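Long-range contact in microcin B17-processing protein McbD (Escherichia coli str. K-12 substr. MG1655, PDB 6GRH), which is needed to process the inactive microcin B17 precursor into the active antibiotic peptide, and belongs to the YcaO cyclodehydratase family: residues 168-179 and 357-368. The protein carries 1 engineered substitution. Sequence-based numbering, arbitrary orientation. Where two conformers were deposited one is given.
Sequences FMERQSLLLYWL and IVSPDFFLHMNN. Engineered in segment 168-179: Arg171 (natural residue Thr).
Gln172 meets the backbone of Phe363 with both ends of its amide, an instance of a side-chain amide pairing with both the N-H and the C=O of one loop residue. Its path is instructive from the root outward. CB leaves helix 157-180 toward the loop, and CG, set anti to the carbonyl carbon (chi1 -59°), lies 3.8 Å above the plane of the Phe168 ring, over its centre; the bend at chi2 then turns CD toward Phe362. CD comes 3.6 Å from CB of Phe362. OE1 then accepts from Phe363 N at 3.0 Å, a bent bond (139° at the hydrogen) whose donor is tilted out of the carbonyl plane, while NE2 gives a straighter one to Phe363 O, 2.9 Å away on a lone pair.

Apolar contacts flank this polar pair along the helix. The opposite face of Phe168 receives Ile357 CG2 near its rim, and the ring's edge turns to the face of Phe362 in a T-shaped stack, centroids 5.0 Å apart and planes at 64°, with Phe168 CZ 3.5 Å from Phe362 CG. One turn along the helix, Leu175 CD1 rests on CB of Phe363, and Leu179 CD1 reaches CZ of the Phe363 ring. Beyond them Met366 extends its methyl to Leu174 CD2, and the amide of Asn368 lies almost coplanar with the Trp178 indole, whose NE1 bonds instead to Lys391 O.

The loop following strand 350-358 thus lies along the helix within the YcaO fold. Because both polar backbone atoms of Phe363 are paired by one buried amide, whose two bonds fix its rotation, the loop can turn its aromatic rings into the core without leaving the N-H or C=O of that residue unpaired.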
loop_
_atom_site.group_PDB
_atom_site.type_symbol
_atom_site.label_atom_id
_atom_site.label_comp_id
_atom_site.label_asym_id
_atom_site.label_seq_id
_atom_site.Cartn_x
_atom_site.Cartn_y
_atom_site.Cartn_z
ATOM N N PHE E 168 -4.649 -27.989 40.056
ATOM C CA PHE E 168 -4.943 -28.979 41.120
ATOM C C PHE E 168 -4.989 -28.296 42.479
ATOM O O PHE E 168 -5.939 -28.478 43.234
ATOM C CB PHE E 168 -3.873 -30.078 41.114
ATOM C CG PHE E 168 -4.062 -31.157 42.156
ATOM C CD1 PHE E 168 -4.930 -32.218 41.931
ATOM C CD2 PHE E 168 -3.333 -31.129 43.340
ATOM C CE1 PHE E 168 -5.079 -33.227 42.867
ATOM C CE2 PHE E 168 -3.484 -32.138 44.292
ATOM C CZ PHE E 168 -4.358 -33.196 44.039
ATOM N N MET E 169 -3.958 -27.506 42.779
ATOM C CA MET E 169 -3.929 -26.728 44.010
ATOM C C MET E 169 -5.137 -25.805 44.103
ATOM O O MET E 169 -5.776 -25.733 45.146
ATOM C CB MET E 169 -2.639 -25.909 44.117
ATOM C CG MET E 169 -1.528 -26.657 44.809
ATOM S SD MET E 169 -2.103 -27.134 46.446
ATOM C CE MET E 169 -1.572 -28.832 46.440
ATOM N N GLU E 170 -5.454 -25.125 43.006
ATOM C CA GLU E 170 -6.600 -24.192 42.966
ATOM C C GLU E 170 -7.912 -24.872 43.366
ATOM O O GLU E 170 -8.628 -24.409 44.248
ATOM C CB GLU E 170 -6.786 -23.594 41.553
ATOM C CG GLU E 170 -5.831 -22.459 41.259
ATOM C CD GLU E 170 -5.652 -22.152 39.784
ATOM O OE1 GLU E 170 -6.486 -22.554 38.955
ATOM O OE2 GLU E 170 -4.647 -21.497 39.454
ATOM N N ARG E 171 -8.211 -25.977 42.693
ATOM C CA ARG E 171 -9.487 -26.649 42.833
ATOM C C ARG E 171 -9.601 -27.383 44.167
ATOM O O ARG E 171 -10.642 -27.301 44.826
ATOM C CB ARG E 171 -9.744 -27.598 41.641
ATOM C CG ARG E 171 -9.652 -26.933 40.260
ATOM C CD ARG E 171 -10.702 -25.851 40.072
ATOM N NE ARG E 171 -10.509 -25.117 38.820
ATOM C CZ ARG E 171 -10.944 -25.487 37.615
ATOM N NH1 ARG E 171 -11.617 -26.629 37.416
ATOM N NH2 ARG E 171 -10.691 -24.694 36.569
ATOM N N GLN E 172 -8.527 -28.045 44.598
ATOM C CA GLN E 172 -8.542 -28.715 45.905
ATOM C C GLN E 172 -8.698 -27.679 47.009
ATOM O O GLN E 172 -9.509 -27.881 47.933
ATOM C CB GLN E 172 -7.310 -29.588 46.141
ATOM C CG GLN E 172 -7.112 -30.708 45.123
ATOM C CD GLN E 172 -8.243 -31.701 45.077
ATOM O OE1 GLN E 172 -8.824 -32.068 46.123
ATOM N NE2 GLN E 172 -8.549 -32.179 43.872
ATOM N N SER E 173 -7.978 -26.559 46.892
ATOM C CA SER E 173 -8.129 -25.434 47.834
ATOM C C SER E 173 -9.545 -24.876 47.851
ATOM O O SER E 173 -10.084 -24.583 48.905
ATOM C CB SER E 173 -7.142 -24.294 47.545
ATOM O OG SER E 173 -5.797 -24.732 47.734
ATOM N N LEU E 174 -10.147 -24.750 46.687
ATOM C CA LEU E 174 -11.486 -24.184 46.572
ATOM C C LEU E 174 -12.550 -25.091 47.196
ATOM O O LEU E 174 -13.469 -24.593 47.847
ATOM C CB LEU E 174 -11.822 -23.950 45.104
ATOM C CG LEU E 174 -13.243 -23.474 44.776
ATOM C CD1 LEU E 174 -13.537 -22.088 45.345
ATOM C CD2 LEU E 174 -13.472 -23.509 43.280
ATOM N N LEU E 175 -12.449 -26.397 46.944
ATOM C CA LEU E 175 -13.380 -27.367 47.526
ATOM C C LEU E 175 -13.304 -27.429 49.042
ATOM O O LEU E 175 -14.337 -27.482 49.699
ATOM C CB LEU E 175 -13.169 -28.764 46.949
ATOM C CG LEU E 175 -13.626 -28.912 45.501
ATOM C CD1 LEU E 175 -12.936 -30.095 44.826
ATOM C CD2 LEU E 175 -15.135 -29.043 45.412
ATOM N N LEU E 176 -12.097 -27.414 49.602
ATOM C CA LEU E 176 -11.953 -27.382 51.059
ATOM C C LEU E 176 -12.554 -26.098 51.653
ATOM O O LEU E 176 -13.277 -26.154 52.654
ATOM C CB LEU E 176 -10.498 -27.540 51.490
ATOM C CG LEU E 176 -10.408 -27.864 52.984
ATOM C CD1 LEU E 176 -10.983 -29.248 53.257
ATOM C CD2 LEU E 176 -8.982 -27.768 53.501
ATOM N N TYR E 177 -12.275 -24.962 51.016
ATOM C CA TYR E 177 -12.878 -23.669 51.403
ATOM C C TYR E 177 -14.404 -23.695 51.303
ATOM O O TYR E 177 -15.103 -23.277 52.237
ATOM C CB TYR E 177 -12.354 -22.541 50.526
ATOM C CG TYR E 177 -13.109 -21.240 50.674
ATOM C CD1 TYR E 177 -12.994 -20.479 51.825
ATOM C CD2 TYR E 177 -13.930 -20.779 49.674
ATOM C CE1 TYR E 177 -13.678 -19.282 51.974
ATOM C CE2 TYR E 177 -14.624 -19.590 49.805
ATOM C CZ TYR E 177 -14.491 -18.841 50.950
ATOM O OH TYR E 177 -15.171 -17.664 51.070
ATOM N N TRP E 178 -14.903 -24.190 50.173
ATOM C CA TRP E 178 -16.341 -24.365 49.974
ATOM C C TRP E 178 -16.970 -25.185 51.114
ATOM O O TRP E 178 -17.929 -24.737 51.748
ATOM C CB TRP E 178 -16.606 -25.048 48.636
ATOM C CG TRP E 178 -18.042 -25.425 48.389
ATOM C CD1 TRP E 178 -18.534 -26.678 48.134
ATOM C CD2 TRP E 178 -19.157 -24.542 48.345
ATOM N NE1 TRP E 178 -19.881 -26.620 47.920
ATOM C CE2 TRP E 178 -20.294 -25.322 48.046
ATOM C CE3 TRP E 178 -19.308 -23.156 48.514
ATOM C CZ2 TRP E 178 -21.572 -24.769 47.925
ATOM C CZ3 TRP E 178 -20.584 -22.602 48.383
ATOM C CH2 TRP E 178 -21.697 -23.412 48.100
ATOM N N LEU E 179 -16.395 -26.349 51.405
ATOM C CA LEU E 179 -16.982 -27.273 52.381
ATOM C C LEU E 179 -16.906 -26.807 53.835
ATOM O O LEU E 179 -17.841 -27.033 54.591
ATOM C CB LEU E 179 -16.364 -28.665 52.243
ATOM C CG LEU E 179 -16.693 -29.331 50.902
ATOM C CD1 LEU E 179 -15.784 -30.524 50.634
ATOM C CD2 LEU E 179 -18.159 -29.726 50.809
ATOM N N ILE E 357 -3.279 -33.898 36.307
ATOM C CA ILE E 357 -2.905 -34.417 37.592
ATOM C C ILE E 357 -4.156 -34.897 38.296
ATOM O O ILE E 357 -5.109 -34.130 38.450
ATOM C CB ILE E 357 -2.094 -33.395 38.416
ATOM C CG1 ILE E 357 -0.739 -33.227 37.729
ATOM C CG2 ILE E 357 -1.928 -33.904 39.845
ATOM C CD1 ILE E 357 0.244 -32.327 38.404
ATOM N N VAL E 358 -4.104 -36.164 38.714
ATOM C CA VAL E 358 -5.210 -36.928 39.271
ATOM C C VAL E 358 -4.754 -37.628 40.545
ATOM O O VAL E 358 -3.702 -38.266 40.549
ATOM C CB VAL E 358 -5.656 -38.069 38.320
ATOM C CG1 VAL E 358 -6.776 -38.900 38.938
ATOM C CG2 VAL E 358 -6.105 -37.513 36.985
ATOM N N SER E 359 -5.564 -37.537 41.598
ATOM C CA SER E 359 -5.368 -38.337 42.799
ATOM C C SER E 359 -6.690 -38.825 43.413
ATOM O O SER E 359 -7.544 -38.008 43.761
ATOM C CB SER E 359 -4.585 -37.567 43.847
ATOM O OG SER E 359 -4.378 -38.388 44.999
ATOM N N PRO E 360 -6.847 -40.157 43.584
ATOM C CA PRO E 360 -8.025 -40.665 44.336
ATOM C C PRO E 360 -7.992 -40.391 45.840
ATOM O O PRO E 360 -8.978 -40.674 46.516
ATOM C CB PRO E 360 -7.988 -42.171 44.065
ATOM C CG PRO E 360 -6.526 -42.464 43.890
ATOM C CD PRO E 360 -5.955 -41.259 43.173
ATOM N N ASP E 361 -6.870 -39.880 46.363
ATOM C CA ASP E 361 -6.785 -39.405 47.746
ATOM C C ASP E 361 -7.165 -37.935 47.963
ATOM O O ASP E 361 -7.186 -37.452 49.106
ATOM C CB ASP E 361 -5.381 -39.684 48.283
ATOM C CG ASP E 361 -5.159 -41.164 48.562
ATOM O OD1 ASP E 361 -6.127 -41.850 48.968
ATOM O OD2 ASP E 361 -4.020 -41.650 48.368
ATOM N N PHE E 362 -7.480 -37.240 46.875
ATOM C CA PHE E 362 -8.009 -35.893 46.912
ATOM C C PHE E 362 -9.348 -35.951 46.170
ATOM O O PHE E 362 -9.755 -37.029 45.683
ATOM C CB PHE E 362 -7.046 -34.940 46.187
ATOM C CG PHE E 362 -5.745 -34.668 46.922
ATOM C CD1 PHE E 362 -4.713 -35.596 46.913
ATOM C CD2 PHE E 362 -5.538 -33.463 47.568
ATOM C CE1 PHE E 362 -3.518 -35.345 47.565
ATOM C CE2 PHE E 362 -4.337 -33.205 48.232
ATOM C CZ PHE E 362 -3.323 -34.144 48.218
ATOM N N PHE E 363 -10.037 -34.820 46.063
ATOM C CA PHE E 363 -11.251 -34.778 45.231
ATOM C C PHE E 363 -10.945 -35.088 43.759
ATOM O O PHE E 363 -10.045 -34.504 43.173
ATOM C CB PHE E 363 -11.968 -33.449 45.378
ATOM C CG PHE E 363 -12.515 -33.235 46.750
ATOM C CD1 PHE E 363 -13.704 -33.853 47.132
ATOM C CD2 PHE E 363 -11.837 -32.455 47.668
ATOM C CE1 PHE E 363 -14.213 -33.672 48.392
ATOM C CE2 PHE E 363 -12.342 -32.259 48.929
ATOM C CZ PHE E 363 -13.523 -32.875 49.310
ATOM N N LEU E 364 -11.671 -36.046 43.184
ATOM C CA LEU E 364 -11.464 -36.416 41.769
ATOM C C LEU E 364 -12.056 -35.396 40.799
ATOM O O LEU E 364 -11.625 -35.309 39.655
ATOM C CB LEU E 364 -12.006 -37.830 41.476
ATOM C CG LEU E 364 -11.065 -38.960 41.907
ATOM C CD1 LEU E 364 -11.749 -40.309 41.812
ATOM C CD2 LEU E 364 -9.780 -38.990 41.100
ATOM N N HIS E 365 -13.046 -34.644 41.243
ATOM C CA HIS E 365 -13.609 -33.571 40.445
ATOM C C HIS E 365 -14.262 -32.562 41.389
ATOM O O HIS E 365 -14.257 -32.780 42.592
ATOM C CB HIS E 365 -14.606 -34.151 39.432
ATOM C CG HIS E 365 -15.757 -34.865 40.056
ATOM N ND1 HIS E 365 -16.805 -34.203 40.654
ATOM C CD2 HIS E 365 -16.053 -36.183 40.127
ATOM C CE1 HIS E 365 -17.684 -35.084 41.095
ATOM N NE2 HIS E 365 -17.258 -36.294 40.775
ATOM N N MET E 366 -14.837 -31.486 40.867
ATOM C CA MET E 366 -15.278 -30.377 41.724
ATOM C C MET E 366 -16.784 -30.223 41.924
ATOM O O MET E 366 -17.230 -29.222 42.502
ATOM C CB MET E 366 -14.663 -29.055 41.232
ATOM C CG MET E 366 -15.307 -28.417 40.019
ATOM S SD MET E 366 -14.564 -26.804 39.680
ATOM C CE MET E 366 -15.246 -25.783 40.976
ATOM N N ASN E 367 -17.563 -31.193 41.460
ATOM C CA ASN E 367 -19.015 -31.163 41.624
ATOM C C ASN E 367 -19.475 -32.020 42.817
ATOM O O ASN E 367 -19.760 -33.201 42.659
ATOM C CB ASN E 367 -19.679 -31.646 40.333
ATOM C CG ASN E 367 -21.189 -31.597 40.396
ATOM O OD1 ASN E 367 -21.770 -31.030 41.323
ATOM N ND2 ASN E 367 -21.838 -32.189 39.393
ATOM N N ASN E 368 -19.580 -31.438 44.005
ATOM C CA ASN E 368 -20.039 -32.255 45.139
ATOM C C ASN E 368 -21.590 -32.406 45.203
ATOM O O ASN E 368 -22.086 -33.031 46.115
ATOM C CB ASN E 368 -19.365 -31.885 46.484
ATOM C CG ASN E 368 -19.255 -30.414 46.695
ATOM O OD1 ASN E 368 -18.154 -29.855 46.837
ATOM N ND2 ASN E 368 -20.401 -29.753 46.649
#